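Lipolytic enzyme (Clostridium thermocellum, PDB 2VPT) probably removes acetyl groups from xylan, this chain being the catalytic esterase domain of a longer cellulosomal protein of the SGNH hydrolase clan. Local coordinates at residues A[162-167]-A[185-190]; A[86-91]-A[122-127]. All blocks are in the same frame, centred on the assembly; numbering follows the deposited sequence.

Contact 1. Residues A[162-167]-A[185-190]; sequences SEIQFD and KKIANI
E163 and I190 send their side chains in antiparallel directions, and the aliphatic part of the glutamate meets a hydrocarbon neighbour where CG of E163 passes CD1 of I190 at 4.1 Å. E163 CG stands between its own N and C (chi1 86°), which brings it alongside that methyl. Farther along, the E163 carboxylate is engaged by helix 181-203, in a salt bridge with K193 and a hydrogen bond with Y194 OH. A glutamate suits this border, greasy along its chain and charged at its end. I164 carries the apolar centre. I190 CD1 abuts the main chain at I164 N, 3.6 Å away. I164 CD1 touches K186 CB at 3.7 Å and also packs on I187 CD1. The I164 and K186 side chains cross at about a right angle, the lysine methylenes CB and CD lying against I164 CD1 and CG1; a long aliphatic chain with a charged end suits this place. At Q165, the centre of an inverse gamma turn, the backbone does the work. The extended K186 carries NZ to Q165 O, 2.8 Å away and almost in line with the carbonyl (C=O...N 167°). D171 forms a salt bridge with the same ammonium and also accepts a hydrogen bond from D167 N. D167 is the N-cap of helix 168-171, its OD1 bound to N169 N. The loop from strand 156-159 is thereby fastened to helix 181-203 just before the chain enters helix 168-171.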
loop_
_atom_site.group_PDB
_atom_site.type_symbol
_atom_site.label_atom_id
_atom_site.label_comp_id
_atom_site.label_asym_id
_atom_site.label_seq_id
_atom_site.Cartn_x
_atom_site.Cartn_y
_atom_site.Cartn_z
ATOM N N SER A 162 -21.280 9.341 -0.585
ATOM C CA SER A 162 -22.413 8.530 -1.034
ATOM C C SER A 162 -23.261 9.169 -2.134
ATOM O O SER A 162 -24.093 8.472 -2.724
ATOM C CB SER A 162 -23.316 8.166 0.141
ATOM O OG SER A 162 -23.850 9.320 0.761
ATOM N N GLU A 163 -23.033 10.451 -2.424
ATOM C CA GLU A 163 -23.731 11.123 -3.534
ATOM C C GLU A 163 -23.132 10.767 -4.900
ATOM O O GLU A 163 -23.661 11.185 -5.948
ATOM C CB GLU A 163 -23.765 12.639 -3.318
ATOM C CG GLU A 163 -22.535 13.396 -3.821
ATOM C CD GLU A 163 -22.574 14.869 -3.501
ATOM O OE1 GLU A 163 -23.273 15.275 -2.549
ATOM O OE2 GLU A 163 -21.879 15.632 -4.203
ATOM N N ILE A 164 -22.041 10.005 -4.905
ATOM C CA ILE A 164 -21.470 9.448 -6.124
ATOM C C ILE A 164 -22.557 8.895 -7.044
ATOM O O ILE A 164 -23.483 8.222 -6.591
ATOM C CB ILE A 164 -20.396 8.353 -5.792
ATOM C CG1 ILE A 164 -19.674 7.888 -7.060
ATOM C CG2 ILE A 164 -21.040 7.175 -5.042
ATOM C CD1 ILE A 164 -18.413 7.073 -6.768
ATOM N N GLN A 165 -22.436 9.223 -8.330
ATOM C CA GLN A 165 -23.253 8.621 -9.378
ATOM C C GLN A 165 -22.706 7.223 -9.616
ATOM O O GLN A 165 -21.868 7.007 -10.488
ATOM C CB GLN A 165 -23.182 9.478 -10.659
ATOM C CG GLN A 165 -23.805 8.859 -11.925
ATOM C CD GLN A 165 -22.791 8.183 -12.870
ATOM O OE1 GLN A 165 -23.086 7.146 -13.467
ATOM N NE2 GLN A 165 -21.606 8.779 -13.014
ATOM N N PHE A 166 -23.168 6.276 -8.817
ATOM C CA PHE A 166 -22.525 4.975 -8.726
ATOM C C PHE A 166 -22.918 4.035 -9.854
ATOM O O PHE A 166 -24.098 3.819 -10.108
ATOM C CB PHE A 166 -22.837 4.329 -7.374
ATOM C CG PHE A 166 -22.103 3.043 -7.140
ATOM C CD1 PHE A 166 -20.735 3.047 -6.917
ATOM C CD2 PHE A 166 -22.778 1.827 -7.152
ATOM C CE1 PHE A 166 -20.048 1.857 -6.709
ATOM C CE2 PHE A 166 -22.100 0.633 -6.948
ATOM C CZ PHE A 166 -20.731 0.650 -6.722
ATOM N N ASP A 167 -21.916 3.482 -10.516
ATOM C CA ASP A 167 -22.113 2.503 -11.563
ATOM C C ASP A 167 -21.150 1.357 -11.297
ATOM O O ASP A 167 -19.946 1.492 -11.481
ATOM C CB ASP A 167 -21.850 3.147 -12.920
ATOM C CG ASP A 167 -22.149 2.222 -14.081
ATOM O OD1 ASP A 167 -22.321 1.001 -13.879
ATOM O OD2 ASP A 167 -22.215 2.734 -15.212
ATOM N N LYS A 185 -11.562 8.487 -8.946
ATOM C CA LYS A 185 -11.641 9.820 -9.527
ATOM C C LYS A 185 -12.954 10.496 -9.188
ATOM O O LYS A 185 -12.972 11.657 -8.826
ATOM C CB LYS A 185 -11.453 9.772 -11.046
ATOM C CG LYS A 185 -10.023 9.699 -11.497
ATOM C CD LYS A 185 -9.940 9.767 -13.010
ATOM C CE LYS A 185 -10.542 11.015 -13.603
ATOM N NZ LYS A 185 -10.221 11.076 -15.069
ATOM N N LYS A 186 -14.054 9.758 -9.281
ATOM C CA LYS A 186 -15.349 10.304 -8.853
ATOM C C LYS A 186 -15.327 10.723 -7.380
ATOM O O LYS A 186 -15.839 11.771 -7.000
ATOM C CB LYS A 186 -16.468 9.285 -9.073
ATOM C CG LYS A 186 -16.809 8.999 -10.545
ATOM C CD LYS A 186 -17.999 8.027 -10.625
ATOM C CE LYS A 186 -18.375 7.622 -12.037
ATOM N NZ LYS A 186 -19.604 6.787 -12.040
ATOM N N ILE A 187 -14.724 9.889 -6.535
ATOM C CA ILE A 187 -14.618 10.198 -5.115
ATOM C C ILE A 187 -13.775 11.450 -4.880
ATOM O O ILE A 187 -14.147 12.323 -4.115
ATOM C CB ILE A 187 -14.049 8.973 -4.352
ATOM C CG1 ILE A 187 -15.069 7.821 -4.332
ATOM C CG2 ILE A 187 -13.582 9.348 -2.941
ATOM C CD1 ILE A 187 -16.295 8.072 -3.498
ATOM N N ALA A 188 -12.647 11.554 -5.584
ATOM C CA ALA A 188 -11.812 12.748 -5.506
ATOM C C ALA A 188 -12.595 14.023 -5.833
ATOM O O ALA A 188 -12.423 15.051 -5.189
ATOM C CB ALA A 188 -10.629 12.626 -6.449
ATOM N N ASN A 189 -13.447 13.936 -6.848
ATOM C CA ASN A 189 -14.257 15.102 -7.223
ATOM C C ASN A 189 -15.237 15.531 -6.151
ATOM O O ASN A 189 -15.481 16.722 -5.978
ATOM C CB ASN A 189 -14.888 14.901 -8.594
ATOM C CG ASN A 189 -13.887 15.234 -9.710
ATOM O OD1 ASN A 189 -13.143 14.387 -10.160
ATOM N ND2 ASN A 189 -13.825 16.505 -10.084
ATOM N N ILE A 190 -15.745 14.567 -5.375
ATOM C CA ILE A 190 -16.655 14.886 -4.280
ATOM C C ILE A 190 -15.874 15.478 -3.098
ATOM O O ILE A 190 -16.296 16.461 -2.505
ATOM C CB ILE A 190 -17.498 13.672 -3.871
ATOM C CG1 ILE A 190 -18.339 13.165 -5.054
ATOM C CG2 ILE A 190 -18.397 14.020 -2.678
ATOM C CD1 ILE A 190 -18.922 11.786 -4.862
#

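Contact 2. Residues A[86-91]-A[122-127]; sequences VVFLWI and TLFVAD
V87 and L89 bind T122, F124 and A126 through four backbone hydrogen bonds in the parallel pattern. V87 N reaches T122 O at 2.9 Å, and F124 N meets V87 O at 2.9 Å in a nearly straight bond. L89 N then gives to F124 O at 2.8 Å, and A126 N closes the series on L89 O at 3.0 Å. Beyond it a water continues the link, accepting from I91 N and donating to A126 O.

The side chains pack on both faces. On the face of V86 and F88, both phenylalanines have CG anti to the carbonyl carbon (chi1 -72° for F88, -68° for F124), which sends them the same way. F88 CE1 lies 3.7 Å from F124 CD2, which sits at the F88 ring edge; the two ring planes stand at 76°. CG1 of V86 meets the F124 rim in its plane, 3.7 Å from F124 CD2. On the other face V87 and L123 point the same way, flank to flank, with V87 CG1 3.6 Å from L123 CD1. The methyl CB of A126 sits over the five-membered ring of W90 in a CH-pi contact, a small residue beside a large one.

Strand 5-12 flanks 86-90 and strand 156-159 flanks 122-126. Helix 181-203 covers the V86 and F88 face, with W191 stacked on F88 and T195 touching both phenylalanines. Main-chain groups facing the partner strand pair directly or, at the C-terminal end, through a water, so the polar backbone can be buried among branched and aromatic side chains, as fits the alpha/beta/alpha fold of this clan.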
loop_
_atom_site.group_PDB
_atom_site.type_symbol
_atom_site.label_atom_id
_atom_site.label_comp_id
_atom_site.label_asym_id
_atom_site.label_seq_id
_atom_site.Cartn_x
_atom_site.Cartn_y
_atom_site.Cartn_z
ATOM N N VAL A 86 -5.338 19.992 8.450
ATOM C CA VAL A 86 -6.611 19.428 8.048
ATOM C C VAL A 86 -6.476 17.908 8.104
ATOM O O VAL A 86 -5.423 17.355 7.752
ATOM C CB VAL A 86 -6.958 19.838 6.593
ATOM C CG1 VAL A 86 -8.263 19.224 6.119
ATOM C CG2 VAL A 86 -7.031 21.366 6.451
ATOM N N VAL A 87 -7.539 17.244 8.551
ATOM C CA VAL A 87 -7.641 15.797 8.526
ATOM C C VAL A 87 -8.821 15.417 7.647
ATOM O O VAL A 87 -9.908 15.976 7.795
ATOM C CB VAL A 87 -7.823 15.218 9.953
ATOM C CG1 VAL A 87 -8.151 13.723 9.911
ATOM C CG2 VAL A 87 -6.589 15.496 10.769
ATOM N N PHE A 88 -8.600 14.466 6.739
ATOM C CA PHE A 88 -9.636 13.871 5.924
ATOM C C PHE A 88 -9.891 12.488 6.507
ATOM O O PHE A 88 -9.108 11.563 6.271
ATOM C CB PHE A 88 -9.192 13.699 4.464
ATOM C CG PHE A 88 -9.088 14.962 3.645
ATOM C CD1 PHE A 88 -9.630 16.172 4.035
ATOM C CD2 PHE A 88 -8.452 14.892 2.413
ATOM C CE1 PHE A 88 -9.529 17.294 3.199
ATOM C CE2 PHE A 88 -8.348 16.011 1.586
ATOM C CZ PHE A 88 -8.897 17.195 1.984
ATOM N N LEU A 89 -10.972 12.336 7.265
ATOM C CA LEU A 89 -11.255 11.080 7.964
ATOM C C LEU A 89 -12.323 10.284 7.216
ATOM O O LEU A 89 -13.407 10.783 6.933
ATOM C CB LEU A 89 -11.707 11.390 9.399
ATOM C CG LEU A 89 -12.016 10.180 10.277
ATOM C CD1 LEU A 89 -10.763 9.351 10.516
ATOM C CD2 LEU A 89 -12.628 10.607 11.592
ATOM N N TRP A 90 -12.021 9.034 6.915
ATOM C CA TRP A 90 -12.929 8.165 6.188
ATOM C C TRP A 90 -12.789 6.781 6.797
ATOM O O TRP A 90 -11.864 6.026 6.466
ATOM C CB TRP A 90 -12.596 8.190 4.685
ATOM C CG TRP A 90 -13.561 7.443 3.828
ATOM C CD1 TRP A 90 -14.767 6.924 4.200
ATOM C CD2 TRP A 90 -13.408 7.127 2.442
ATOM N NE1 TRP A 90 -15.358 6.291 3.143
ATOM C CE2 TRP A 90 -14.554 6.422 2.040
ATOM C CE3 TRP A 90 -12.415 7.381 1.495
ATOM C CZ2 TRP A 90 -14.723 5.964 0.744
ATOM C CZ3 TRP A 90 -12.601 6.929 0.206
ATOM C CH2 TRP A 90 -13.737 6.234 -0.156
ATOM N N ILE A 91 -13.710 6.444 7.707
ATOM C CA ILE A 91 -13.515 5.270 8.556
ATOM C C ILE A 91 -14.838 4.715 9.066
ATOM O O ILE A 91 -15.844 5.429 9.140
ATOM C CB ILE A 91 -12.587 5.657 9.730
ATOM C CG1 ILE A 91 -11.905 4.449 10.382
ATOM C CG2 ILE A 91 -13.308 6.520 10.742
ATOM C CD1 ILE A 91 -10.894 3.731 9.501
ATOM N N THR A 122 -8.859 21.426 11.323
ATOM C CA THR A 122 -10.088 21.354 10.560
ATOM C C THR A 122 -10.280 19.902 10.149
ATOM O O THR A 122 -9.360 19.273 9.615
ATOM C CB THR A 122 -10.039 22.280 9.344
ATOM O OG1 THR A 122 -9.986 23.637 9.809
ATOM C CG2 THR A 122 -11.247 22.103 8.430
ATOM N N LEU A 123 -11.472 19.377 10.399
ATOM C CA LEU A 123 -11.765 17.956 10.191
ATOM C C LEU A 123 -12.899 17.760 9.200
ATOM O O LEU A 123 -13.955 18.377 9.306
ATOM C CB LEU A 123 -12.125 17.301 11.534
ATOM C CG LEU A 123 -12.483 15.809 11.524
ATOM C CD1 LEU A 123 -11.321 14.910 11.086
ATOM C CD2 LEU A 123 -12.976 15.357 12.910
ATOM N N PHE A 124 -12.660 16.907 8.216
ATOM C CA PHE A 124 -13.668 16.440 7.279
ATOM C C PHE A 124 -13.925 14.973 7.543
ATOM O O PHE A 124 -12.986 14.200 7.710
ATOM C CB PHE A 124 -13.191 16.639 5.839
ATOM C CG PHE A 124 -13.091 18.078 5.438
ATOM C CD1 PHE A 124 -14.195 18.734 4.960
ATOM C CD2 PHE A 124 -11.915 18.791 5.584
ATOM C CE1 PHE A 124 -14.137 20.060 4.596
ATOM C CE2 PHE A 124 -11.852 20.134 5.225
ATOM C CZ PHE A 124 -12.970 20.758 4.728
ATOM N N VAL A 125 -15.202 14.608 7.592
ATOM C CA VAL A 125 -15.637 13.238 7.850
ATOM C C VAL A 125 -16.491 12.777 6.683
ATOM O O VAL A 125 -17.507 13.410 6.379
ATOM C CB VAL A 125 -16.429 13.141 9.161
ATOM C CG1 VAL A 125 -16.914 11.700 9.378
ATOM C CG2 VAL A 125 -15.552 13.610 10.339
ATOM N N ALA A 126 -16.092 11.674 6.051
ATOM C CA ALA A 126 -16.782 11.118 4.891
ATOM C C ALA A 126 -17.654 9.906 5.209
ATOM O O ALA A 126 -17.332 9.111 6.095
ATOM C CB ALA A 126 -15.770 10.724 3.828
ATOM N N ASP A 127 -18.749 9.764 4.466
ATOM C CA ASP A 127 -19.421 8.472 4.348
ATOM C C ASP A 127 -18.875 7.680 3.145
ATOM O O ASP A 127 -17.875 8.099 2.540
ATOM C CB ASP A 127 -20.954 8.615 4.383
ATOM C CG ASP A 127 -21.552 9.219 3.139
ATOM O OD1 ASP A 127 -20.814 9.640 2.231
ATOM O OD2 ASP A 127 -22.810 9.256 3.079
HETATM O O HOH W 1 -15.802 8.362 8.296
#

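Contact 2 is deep core, whereas contact 1 lies partly buried toward the outside, with centres about 16 Å apart. Helix 181-203 joins them: residues 185-190 receive the 162-167 loop in contact 1, and residues farther along cover one face of the strands in contact 2. I187 also packs against W90, bringing the two sites together. A second bridge is polar, S162 probably hydrogen-bonded to D127, the residue just after strand 122-126, which ties that strand to the start of the loop. Buried strands rely on backbone bonding and hydrocarbon packing; contact 1, nearer the surface, spends a side-chain charge where contact 2 uses main-chain N-H groups.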